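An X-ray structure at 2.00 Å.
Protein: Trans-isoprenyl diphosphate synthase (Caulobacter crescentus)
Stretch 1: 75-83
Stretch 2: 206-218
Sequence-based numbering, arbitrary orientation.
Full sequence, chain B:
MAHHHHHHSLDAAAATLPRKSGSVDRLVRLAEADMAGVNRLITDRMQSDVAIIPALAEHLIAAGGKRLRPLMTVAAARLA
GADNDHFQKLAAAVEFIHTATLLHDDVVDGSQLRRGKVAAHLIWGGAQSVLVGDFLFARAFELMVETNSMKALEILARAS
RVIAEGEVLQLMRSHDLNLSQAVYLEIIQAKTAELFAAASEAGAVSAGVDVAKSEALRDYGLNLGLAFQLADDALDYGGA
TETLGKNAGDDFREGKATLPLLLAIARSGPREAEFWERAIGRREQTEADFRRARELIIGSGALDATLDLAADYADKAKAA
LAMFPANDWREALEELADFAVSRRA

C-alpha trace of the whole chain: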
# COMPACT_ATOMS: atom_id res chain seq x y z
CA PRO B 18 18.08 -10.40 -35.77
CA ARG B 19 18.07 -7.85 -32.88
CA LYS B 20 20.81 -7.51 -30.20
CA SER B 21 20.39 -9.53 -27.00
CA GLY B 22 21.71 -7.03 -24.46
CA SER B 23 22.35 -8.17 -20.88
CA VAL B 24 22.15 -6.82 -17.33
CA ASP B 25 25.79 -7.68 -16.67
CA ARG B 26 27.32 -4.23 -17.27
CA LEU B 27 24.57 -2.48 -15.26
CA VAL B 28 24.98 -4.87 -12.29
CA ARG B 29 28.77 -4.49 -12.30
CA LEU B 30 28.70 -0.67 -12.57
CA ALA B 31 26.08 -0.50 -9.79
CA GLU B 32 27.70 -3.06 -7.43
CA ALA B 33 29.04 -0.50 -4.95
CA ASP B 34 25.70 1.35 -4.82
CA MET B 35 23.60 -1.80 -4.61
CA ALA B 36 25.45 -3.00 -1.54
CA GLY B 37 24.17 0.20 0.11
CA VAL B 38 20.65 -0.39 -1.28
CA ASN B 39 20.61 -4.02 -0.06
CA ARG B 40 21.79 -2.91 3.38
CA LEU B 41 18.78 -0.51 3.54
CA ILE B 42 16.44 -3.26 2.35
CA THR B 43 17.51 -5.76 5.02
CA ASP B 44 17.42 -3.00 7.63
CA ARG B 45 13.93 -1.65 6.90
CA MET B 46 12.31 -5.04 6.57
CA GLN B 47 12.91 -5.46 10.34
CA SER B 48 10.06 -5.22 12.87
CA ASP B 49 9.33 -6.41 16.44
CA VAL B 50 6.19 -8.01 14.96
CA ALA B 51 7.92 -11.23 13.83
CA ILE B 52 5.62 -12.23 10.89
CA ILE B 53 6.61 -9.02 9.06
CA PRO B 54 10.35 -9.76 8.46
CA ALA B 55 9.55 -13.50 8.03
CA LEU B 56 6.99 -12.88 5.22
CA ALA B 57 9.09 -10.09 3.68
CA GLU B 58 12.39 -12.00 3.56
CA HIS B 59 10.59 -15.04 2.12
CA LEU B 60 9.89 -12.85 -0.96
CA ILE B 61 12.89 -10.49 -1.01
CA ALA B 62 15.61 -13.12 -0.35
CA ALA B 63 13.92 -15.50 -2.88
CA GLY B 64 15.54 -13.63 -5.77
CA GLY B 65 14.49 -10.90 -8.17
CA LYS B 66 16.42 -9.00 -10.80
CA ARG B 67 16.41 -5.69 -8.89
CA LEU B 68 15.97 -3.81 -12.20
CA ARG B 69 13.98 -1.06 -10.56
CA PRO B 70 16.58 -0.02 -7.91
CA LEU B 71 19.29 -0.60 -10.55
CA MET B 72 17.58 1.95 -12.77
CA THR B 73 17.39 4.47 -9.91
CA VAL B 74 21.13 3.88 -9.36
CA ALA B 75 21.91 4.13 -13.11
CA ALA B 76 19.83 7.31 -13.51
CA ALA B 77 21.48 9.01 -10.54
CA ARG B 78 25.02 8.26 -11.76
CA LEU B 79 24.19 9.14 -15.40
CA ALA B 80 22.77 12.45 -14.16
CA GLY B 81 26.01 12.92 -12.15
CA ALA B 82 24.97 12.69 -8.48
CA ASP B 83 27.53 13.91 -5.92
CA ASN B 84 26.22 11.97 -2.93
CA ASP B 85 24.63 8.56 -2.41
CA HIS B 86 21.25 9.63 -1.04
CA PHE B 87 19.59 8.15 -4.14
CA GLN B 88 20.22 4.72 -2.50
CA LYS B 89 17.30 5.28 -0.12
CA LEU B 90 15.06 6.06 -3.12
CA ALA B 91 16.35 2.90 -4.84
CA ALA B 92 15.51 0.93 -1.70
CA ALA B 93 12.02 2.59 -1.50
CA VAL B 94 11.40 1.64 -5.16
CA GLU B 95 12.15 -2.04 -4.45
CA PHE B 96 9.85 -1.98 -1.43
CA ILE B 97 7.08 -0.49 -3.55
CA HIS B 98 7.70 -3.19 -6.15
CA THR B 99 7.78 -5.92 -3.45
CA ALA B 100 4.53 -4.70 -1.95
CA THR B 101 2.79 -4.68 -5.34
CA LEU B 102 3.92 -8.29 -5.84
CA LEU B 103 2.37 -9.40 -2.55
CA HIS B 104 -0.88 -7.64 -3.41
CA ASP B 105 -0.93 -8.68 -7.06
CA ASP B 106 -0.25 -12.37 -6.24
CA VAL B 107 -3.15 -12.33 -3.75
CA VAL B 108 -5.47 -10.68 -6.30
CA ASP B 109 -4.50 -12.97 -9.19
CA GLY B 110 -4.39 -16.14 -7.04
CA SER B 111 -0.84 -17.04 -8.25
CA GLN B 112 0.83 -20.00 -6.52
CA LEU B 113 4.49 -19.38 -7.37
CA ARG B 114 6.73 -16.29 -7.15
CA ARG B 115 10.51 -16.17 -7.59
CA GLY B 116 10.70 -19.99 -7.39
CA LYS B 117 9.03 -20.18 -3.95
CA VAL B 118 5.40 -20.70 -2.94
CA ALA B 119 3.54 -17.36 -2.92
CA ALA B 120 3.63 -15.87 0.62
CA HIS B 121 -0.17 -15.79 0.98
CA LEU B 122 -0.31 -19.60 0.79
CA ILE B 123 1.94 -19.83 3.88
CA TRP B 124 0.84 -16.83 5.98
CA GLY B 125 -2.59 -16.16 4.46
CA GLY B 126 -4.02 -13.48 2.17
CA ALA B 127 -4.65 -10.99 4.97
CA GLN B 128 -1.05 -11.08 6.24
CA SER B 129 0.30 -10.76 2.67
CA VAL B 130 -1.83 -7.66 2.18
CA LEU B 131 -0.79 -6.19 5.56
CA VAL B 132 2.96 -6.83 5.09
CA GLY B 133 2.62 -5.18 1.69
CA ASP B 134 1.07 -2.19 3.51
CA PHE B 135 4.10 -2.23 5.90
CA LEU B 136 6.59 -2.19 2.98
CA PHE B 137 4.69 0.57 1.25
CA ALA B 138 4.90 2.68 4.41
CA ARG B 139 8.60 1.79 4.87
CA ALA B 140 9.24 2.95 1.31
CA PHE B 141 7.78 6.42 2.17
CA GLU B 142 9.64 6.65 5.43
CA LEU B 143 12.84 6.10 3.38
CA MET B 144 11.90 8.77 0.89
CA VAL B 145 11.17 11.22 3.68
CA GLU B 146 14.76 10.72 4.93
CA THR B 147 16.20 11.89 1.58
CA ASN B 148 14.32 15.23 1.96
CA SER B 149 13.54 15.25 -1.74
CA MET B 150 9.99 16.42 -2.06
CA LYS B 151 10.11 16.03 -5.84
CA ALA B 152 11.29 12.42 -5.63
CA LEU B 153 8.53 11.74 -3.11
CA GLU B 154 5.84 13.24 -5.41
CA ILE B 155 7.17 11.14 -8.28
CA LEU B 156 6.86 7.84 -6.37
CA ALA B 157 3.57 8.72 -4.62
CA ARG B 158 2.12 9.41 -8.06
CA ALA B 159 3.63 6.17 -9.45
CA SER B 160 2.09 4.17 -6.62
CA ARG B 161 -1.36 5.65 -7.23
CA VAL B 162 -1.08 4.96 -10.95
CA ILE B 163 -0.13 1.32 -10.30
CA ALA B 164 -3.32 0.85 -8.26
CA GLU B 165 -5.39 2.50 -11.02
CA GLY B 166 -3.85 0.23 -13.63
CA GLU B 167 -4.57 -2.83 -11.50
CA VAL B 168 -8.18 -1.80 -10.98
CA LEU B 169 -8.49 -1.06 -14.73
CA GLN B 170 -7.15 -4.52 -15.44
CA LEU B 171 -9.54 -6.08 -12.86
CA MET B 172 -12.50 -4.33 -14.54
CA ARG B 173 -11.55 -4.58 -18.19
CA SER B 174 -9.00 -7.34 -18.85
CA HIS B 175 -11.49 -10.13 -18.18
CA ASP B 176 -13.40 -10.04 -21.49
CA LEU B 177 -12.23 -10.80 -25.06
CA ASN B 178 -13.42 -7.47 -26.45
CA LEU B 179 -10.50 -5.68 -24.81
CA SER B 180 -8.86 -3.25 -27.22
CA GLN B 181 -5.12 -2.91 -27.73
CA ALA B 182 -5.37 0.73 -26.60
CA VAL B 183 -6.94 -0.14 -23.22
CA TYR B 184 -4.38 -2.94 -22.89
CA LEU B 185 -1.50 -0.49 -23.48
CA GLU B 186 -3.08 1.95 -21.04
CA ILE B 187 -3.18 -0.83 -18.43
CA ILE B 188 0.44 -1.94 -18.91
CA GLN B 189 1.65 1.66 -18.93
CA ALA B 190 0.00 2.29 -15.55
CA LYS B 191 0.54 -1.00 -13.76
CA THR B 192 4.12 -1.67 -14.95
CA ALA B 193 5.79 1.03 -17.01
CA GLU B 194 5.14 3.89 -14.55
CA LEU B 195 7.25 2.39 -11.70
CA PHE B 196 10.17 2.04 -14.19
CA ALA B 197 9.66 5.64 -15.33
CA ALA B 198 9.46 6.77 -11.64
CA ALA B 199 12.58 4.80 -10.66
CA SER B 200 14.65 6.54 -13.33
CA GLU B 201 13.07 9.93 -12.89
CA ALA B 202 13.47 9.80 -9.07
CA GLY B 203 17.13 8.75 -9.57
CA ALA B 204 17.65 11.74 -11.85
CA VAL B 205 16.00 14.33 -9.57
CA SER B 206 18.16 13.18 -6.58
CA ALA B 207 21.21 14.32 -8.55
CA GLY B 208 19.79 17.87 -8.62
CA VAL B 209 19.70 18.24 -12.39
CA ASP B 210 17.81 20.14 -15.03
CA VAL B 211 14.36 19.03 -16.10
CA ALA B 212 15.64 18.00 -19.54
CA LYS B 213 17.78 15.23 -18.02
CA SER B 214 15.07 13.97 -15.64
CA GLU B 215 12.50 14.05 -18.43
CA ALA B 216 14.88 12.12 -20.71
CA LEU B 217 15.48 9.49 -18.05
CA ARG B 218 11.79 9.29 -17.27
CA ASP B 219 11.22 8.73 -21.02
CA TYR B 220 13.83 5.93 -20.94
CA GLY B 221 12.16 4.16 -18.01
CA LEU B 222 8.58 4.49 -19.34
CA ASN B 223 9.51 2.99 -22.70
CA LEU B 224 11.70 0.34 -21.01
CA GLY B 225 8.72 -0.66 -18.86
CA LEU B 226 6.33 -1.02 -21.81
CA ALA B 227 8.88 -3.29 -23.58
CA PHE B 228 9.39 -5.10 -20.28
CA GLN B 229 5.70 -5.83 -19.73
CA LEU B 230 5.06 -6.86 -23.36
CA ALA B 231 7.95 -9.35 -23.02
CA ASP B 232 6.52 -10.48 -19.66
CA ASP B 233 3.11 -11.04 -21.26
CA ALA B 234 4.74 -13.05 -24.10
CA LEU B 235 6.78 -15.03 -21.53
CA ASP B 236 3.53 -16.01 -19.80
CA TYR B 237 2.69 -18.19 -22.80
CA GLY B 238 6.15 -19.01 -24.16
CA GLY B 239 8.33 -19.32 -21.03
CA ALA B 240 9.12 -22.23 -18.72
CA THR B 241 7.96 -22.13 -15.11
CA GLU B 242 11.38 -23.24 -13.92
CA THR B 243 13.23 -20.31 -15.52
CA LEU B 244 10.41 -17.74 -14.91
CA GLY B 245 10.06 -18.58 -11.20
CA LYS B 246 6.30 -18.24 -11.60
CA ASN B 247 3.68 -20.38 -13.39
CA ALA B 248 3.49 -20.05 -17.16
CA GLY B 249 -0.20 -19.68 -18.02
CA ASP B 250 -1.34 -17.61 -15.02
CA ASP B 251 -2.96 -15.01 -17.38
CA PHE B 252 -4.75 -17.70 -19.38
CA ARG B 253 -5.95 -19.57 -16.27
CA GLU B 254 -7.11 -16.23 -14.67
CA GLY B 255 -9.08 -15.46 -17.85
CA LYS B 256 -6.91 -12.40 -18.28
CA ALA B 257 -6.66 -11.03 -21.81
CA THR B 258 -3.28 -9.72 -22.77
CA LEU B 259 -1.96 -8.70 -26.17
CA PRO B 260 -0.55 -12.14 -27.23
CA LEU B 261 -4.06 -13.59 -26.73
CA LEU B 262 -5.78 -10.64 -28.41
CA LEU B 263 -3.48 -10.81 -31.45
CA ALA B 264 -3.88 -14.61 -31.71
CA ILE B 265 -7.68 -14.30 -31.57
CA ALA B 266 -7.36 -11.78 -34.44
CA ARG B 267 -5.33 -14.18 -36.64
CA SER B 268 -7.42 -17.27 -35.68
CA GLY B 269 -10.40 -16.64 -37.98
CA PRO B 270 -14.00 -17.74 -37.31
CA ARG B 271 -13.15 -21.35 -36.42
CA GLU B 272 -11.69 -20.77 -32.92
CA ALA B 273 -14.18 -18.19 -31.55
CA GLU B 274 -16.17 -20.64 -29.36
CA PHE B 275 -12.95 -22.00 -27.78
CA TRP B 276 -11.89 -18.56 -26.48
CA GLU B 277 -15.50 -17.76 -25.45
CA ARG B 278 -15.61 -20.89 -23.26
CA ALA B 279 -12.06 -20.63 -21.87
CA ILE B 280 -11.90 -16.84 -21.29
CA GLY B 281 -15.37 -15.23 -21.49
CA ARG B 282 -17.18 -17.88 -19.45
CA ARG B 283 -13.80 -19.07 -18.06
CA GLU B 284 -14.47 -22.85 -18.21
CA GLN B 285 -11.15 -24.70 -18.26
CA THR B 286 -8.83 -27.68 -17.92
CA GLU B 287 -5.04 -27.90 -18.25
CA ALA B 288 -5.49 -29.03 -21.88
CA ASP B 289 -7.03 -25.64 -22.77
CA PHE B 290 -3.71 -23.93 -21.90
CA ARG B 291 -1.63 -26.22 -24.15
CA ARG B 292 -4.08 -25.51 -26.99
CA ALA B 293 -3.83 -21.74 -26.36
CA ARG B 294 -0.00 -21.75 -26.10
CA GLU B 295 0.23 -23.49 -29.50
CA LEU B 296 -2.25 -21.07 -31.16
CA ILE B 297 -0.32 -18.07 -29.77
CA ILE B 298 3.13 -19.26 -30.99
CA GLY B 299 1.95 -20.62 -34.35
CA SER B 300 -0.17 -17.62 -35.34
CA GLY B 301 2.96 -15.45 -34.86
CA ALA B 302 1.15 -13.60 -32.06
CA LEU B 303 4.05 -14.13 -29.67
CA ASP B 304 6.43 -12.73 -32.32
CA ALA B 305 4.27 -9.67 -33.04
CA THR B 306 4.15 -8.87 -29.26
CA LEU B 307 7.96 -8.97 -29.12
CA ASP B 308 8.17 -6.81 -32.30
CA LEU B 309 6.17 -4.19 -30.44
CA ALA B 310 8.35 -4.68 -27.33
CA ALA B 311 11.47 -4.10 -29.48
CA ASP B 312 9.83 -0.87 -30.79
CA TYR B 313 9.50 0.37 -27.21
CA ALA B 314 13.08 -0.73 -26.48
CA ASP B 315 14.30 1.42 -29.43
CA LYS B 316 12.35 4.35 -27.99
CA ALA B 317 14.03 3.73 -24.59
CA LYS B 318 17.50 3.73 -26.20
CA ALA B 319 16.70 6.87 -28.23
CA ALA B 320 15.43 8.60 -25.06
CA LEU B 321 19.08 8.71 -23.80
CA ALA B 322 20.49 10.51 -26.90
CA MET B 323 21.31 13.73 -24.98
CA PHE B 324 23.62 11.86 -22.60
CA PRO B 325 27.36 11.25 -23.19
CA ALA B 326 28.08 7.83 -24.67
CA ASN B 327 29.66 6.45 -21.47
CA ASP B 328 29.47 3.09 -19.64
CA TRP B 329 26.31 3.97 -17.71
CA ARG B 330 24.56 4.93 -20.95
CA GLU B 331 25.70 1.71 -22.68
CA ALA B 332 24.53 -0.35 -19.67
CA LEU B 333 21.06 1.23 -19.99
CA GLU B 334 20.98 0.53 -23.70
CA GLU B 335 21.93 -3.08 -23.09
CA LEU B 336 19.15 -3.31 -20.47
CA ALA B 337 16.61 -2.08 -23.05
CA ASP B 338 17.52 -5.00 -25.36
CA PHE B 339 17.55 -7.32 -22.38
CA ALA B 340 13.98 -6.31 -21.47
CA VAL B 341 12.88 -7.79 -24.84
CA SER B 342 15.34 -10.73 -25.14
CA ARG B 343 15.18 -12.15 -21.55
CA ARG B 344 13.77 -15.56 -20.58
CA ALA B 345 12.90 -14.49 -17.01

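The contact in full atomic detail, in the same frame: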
# COMPACT_ATOMS: atom_id res chain seq x y z
N ALA B 75 21.45 3.70 -11.77
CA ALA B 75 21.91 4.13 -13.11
C ALA B 75 21.55 5.58 -13.47
O ALA B 75 22.40 6.34 -13.99
CB ALA B 75 21.42 3.17 -14.20
N ALA B 76 20.31 5.97 -13.18
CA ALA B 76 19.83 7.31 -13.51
C ALA B 76 20.54 8.36 -12.70
O ALA B 76 20.87 9.42 -13.22
CB ALA B 76 18.33 7.42 -13.29
N ALA B 77 20.78 8.06 -11.42
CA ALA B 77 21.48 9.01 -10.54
C ALA B 77 22.93 9.25 -10.97
O ALA B 77 23.41 10.40 -11.01
CB ALA B 77 21.39 8.55 -9.08
N ARG B 78 23.64 8.17 -11.28
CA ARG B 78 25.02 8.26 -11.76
C ARG B 78 25.15 8.87 -13.16
O ARG B 78 26.09 9.64 -13.41
CB ARG B 78 25.69 6.88 -11.72
CG ARG B 78 25.86 6.28 -10.31
CD ARG B 78 26.74 7.17 -9.43
NE ARG B 78 26.89 6.68 -8.06
CZ ARG B 78 27.38 7.42 -7.06
NH1 ARG B 78 27.76 8.67 -7.28
NH2 ARG B 78 27.50 6.91 -5.84
N LEU B 79 24.22 8.54 -14.06
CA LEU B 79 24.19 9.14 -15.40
C LEU B 79 23.94 10.64 -15.29
O LEU B 79 24.62 11.43 -15.95
CB LEU B 79 23.16 8.47 -16.32
CG LEU B 79 23.17 8.78 -17.84
CD1 LEU B 79 24.56 8.63 -18.47
CD2 LEU B 79 22.15 7.92 -18.60
N ALA B 80 23.01 11.03 -14.42
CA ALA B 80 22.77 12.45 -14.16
C ALA B 80 23.88 13.13 -13.34
O ALA B 80 23.86 14.35 -13.18
CB ALA B 80 21.39 12.66 -13.52
N GLY B 81 24.84 12.36 -12.85
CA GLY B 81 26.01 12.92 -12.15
C GLY B 81 25.72 13.34 -10.72
O GLY B 81 25.94 14.49 -10.37
N ALA B 82 25.21 12.42 -9.91
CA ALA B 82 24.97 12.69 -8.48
C ALA B 82 26.28 12.85 -7.70
O ALA B 82 27.28 12.23 -8.04
CB ALA B 82 24.12 11.58 -7.87
N ASP B 83 26.29 13.70 -6.68
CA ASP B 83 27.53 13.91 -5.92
C ASP B 83 27.51 13.26 -4.54
O ASP B 83 28.54 13.19 -3.87
CB ASP B 83 27.93 15.39 -5.86
CG ASP B 83 26.84 16.29 -5.30
OD1 ASP B 83 25.87 15.79 -4.69
OD2 ASP B 83 26.96 17.52 -5.46
N SER B 206 17.25 13.23 -7.75
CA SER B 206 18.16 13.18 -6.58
C SER B 206 19.47 13.89 -6.86
O SER B 206 20.03 14.54 -5.99
CB SER B 206 18.51 11.75 -6.15
OG SER B 206 17.74 10.78 -6.83
N ALA B 207 19.95 13.76 -8.10
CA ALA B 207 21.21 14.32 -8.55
C ALA B 207 21.18 15.85 -8.66
O ALA B 207 22.23 16.48 -8.77
CB ALA B 207 21.60 13.71 -9.88
N GLY B 208 19.98 16.42 -8.64
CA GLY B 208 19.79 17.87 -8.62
C GLY B 208 19.94 18.49 -9.99
O GLY B 208 20.49 19.59 -10.13
N VAL B 209 19.46 17.80 -11.02
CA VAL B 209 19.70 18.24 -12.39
C VAL B 209 18.57 19.05 -13.00
O VAL B 209 17.54 19.33 -12.37
CB VAL B 209 20.08 17.08 -13.35
CG1 VAL B 209 21.49 16.62 -13.08
CG2 VAL B 209 19.07 15.93 -13.29
N ASP B 210 18.80 19.43 -14.25
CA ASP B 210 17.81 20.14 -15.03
C ASP B 210 16.69 19.18 -15.41
O ASP B 210 16.85 17.95 -15.39
CB ASP B 210 18.46 20.75 -16.27
CG ASP B 210 19.50 19.84 -16.87
OD1 ASP B 210 20.53 19.59 -16.19
OD2 ASP B 210 19.29 19.37 -18.00
N VAL B 211 15.56 19.77 -15.77
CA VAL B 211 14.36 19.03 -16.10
C VAL B 211 14.53 18.22 -17.39
O VAL B 211 13.92 17.17 -17.53
CB VAL B 211 13.11 19.94 -16.11
CG1 VAL B 211 12.87 20.52 -14.71
CG2 VAL B 211 13.24 21.07 -17.13
N ALA B 212 15.39 18.69 -18.28
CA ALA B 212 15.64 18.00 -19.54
C ALA B 212 16.22 16.61 -19.29
O ALA B 212 15.75 15.63 -19.88
CB ALA B 212 16.55 18.84 -20.45
N LYS B 213 17.19 16.51 -18.39
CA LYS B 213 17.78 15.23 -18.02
C LYS B 213 16.80 14.30 -17.32
O LYS B 213 16.73 13.10 -17.64
CB LYS B 213 19.00 15.43 -17.13
CG LYS B 213 20.20 16.03 -17.81
CD LYS B 213 21.37 16.03 -16.84
CE LYS B 213 22.70 16.36 -17.53
NZ LYS B 213 23.79 16.46 -16.51
N SER B 214 16.03 14.82 -16.36
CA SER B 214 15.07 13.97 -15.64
C SER B 214 13.94 13.50 -16.54
O SER B 214 13.49 12.36 -16.45
CB SER B 214 14.57 14.62 -14.34
OG SER B 214 14.08 15.94 -14.55
N GLU B 215 13.52 14.38 -17.45
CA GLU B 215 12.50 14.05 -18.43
C GLU B 215 13.00 12.99 -19.40
O GLU B 215 12.27 12.05 -19.71
CB GLU B 215 11.98 15.30 -19.19
CG GLU B 215 10.96 16.19 -18.43
CD GLU B 215 9.74 15.44 -17.84
OE1 GLU B 215 9.18 14.51 -18.47
OE2 GLU B 215 9.31 15.81 -16.73
N ALA B 216 14.25 13.12 -19.83
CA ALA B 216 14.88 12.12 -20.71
C ALA B 216 14.95 10.74 -20.06
O ALA B 216 14.63 9.72 -20.68
CB ALA B 216 16.26 12.58 -21.13
N LEU B 217 15.34 10.72 -18.80
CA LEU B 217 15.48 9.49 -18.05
C LEU B 217 14.15 8.86 -17.73
O LEU B 217 13.99 7.63 -17.83
CB LEU B 217 16.34 9.73 -16.80
CG LEU B 217 17.81 9.55 -17.16
CD1 LEU B 217 18.73 10.26 -16.15
CD2 LEU B 217 18.15 8.04 -17.29
N ARG B 218 13.18 9.70 -17.37
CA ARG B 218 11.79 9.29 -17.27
C ARG B 218 11.30 8.60 -18.54
O ARG B 218 10.73 7.51 -18.49
CB ARG B 218 10.88 10.46 -16.94
CG ARG B 218 9.46 10.02 -16.81
CD ARG B 218 8.46 11.11 -16.50
NE ARG B 218 7.15 10.48 -16.46
CZ ARG B 218 6.69 9.71 -15.47
NH1 ARG B 218 7.40 9.47 -14.36
NH2 ARG B 218 5.50 9.18 -15.60
O HOH W 1 24.84 13.99 -16.29

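Ala80, Leu217 and Ala207 cover the most surface in this contact. The two stretches bury 385 Å² between them, both sides summed. No direct hydrogen bond crosses from one to the other. Apolar side chains pack against one another and against backbone atoms, and one water joins the two sides.

Ala80 immediately precedes Gly81, and its CA-to-CB bond points toward stretch 2. Its methyl group touches three residues there. Ala80 CB is 3.8 Å from Ala207 CB, 4.0 Å from Val209 CG1 and 4.4 Å from Leu217 CD1. A side chain of one carbon thus meets both the loop and the helix of stretch 2. The backbone takes part as well, since Ala80 O lies 3.3 Å from Val209 CG1.

Ala207 also points toward its partner stretch. Its CB rests against Ala77, Ala80, Gly81 and Ala82. Ala207 CB is 3.9 Å from Ala77 O and 3.8 Å from Ala82 CA. The backbones come close here: Ala82 CA and Ala207 CA are 4.1 Å apart. Both residues are alanines, and their CB atoms, Ala82 CB and Ala207 CB, meet at 3.9 Å.

The turn in stretch 1 is a Schellman motif. Ala82 N donates to Ala77 O at 2.9 Å, and Gly81 N makes a weak bond to Arg78 O at 3.0 Å. Gly81 has a phi of 77°, a value that favours glycine. The motif turns the chain out of the helix and leaves Ala82 beside Ala207.

Leu217 serves the helical part of the contact. It is buried, with chi1 at -88° (m) and chi2 at 159° (t). Leu217 CD1 is 3.7 Å from Ala76 O. Leu217 CD2 is 4.2 Å from Leu79 CD2. Both methyl groups meet Ala76: Leu217 CD1 and Leu217 CD2 are each 4.1 Å from Ala76 CB. The backbones are farther apart here, with Ala76 CA and Leu217 CA separated by 6.7 Å, and the leucine side chain spans the wider gap.

Lys213 adds the polar link. Its side chain is extended, with chi2 to chi4 all t. Water 1 accepts a hydrogen bond from Lys213 NZ at 2.7 Å and donates one to Leu79 O at 2.6 Å. The water thus bridges the lysine to a carbonyl near the end of the helix. Lys213 NZ itself stays 3.9 Å from Ala80 O.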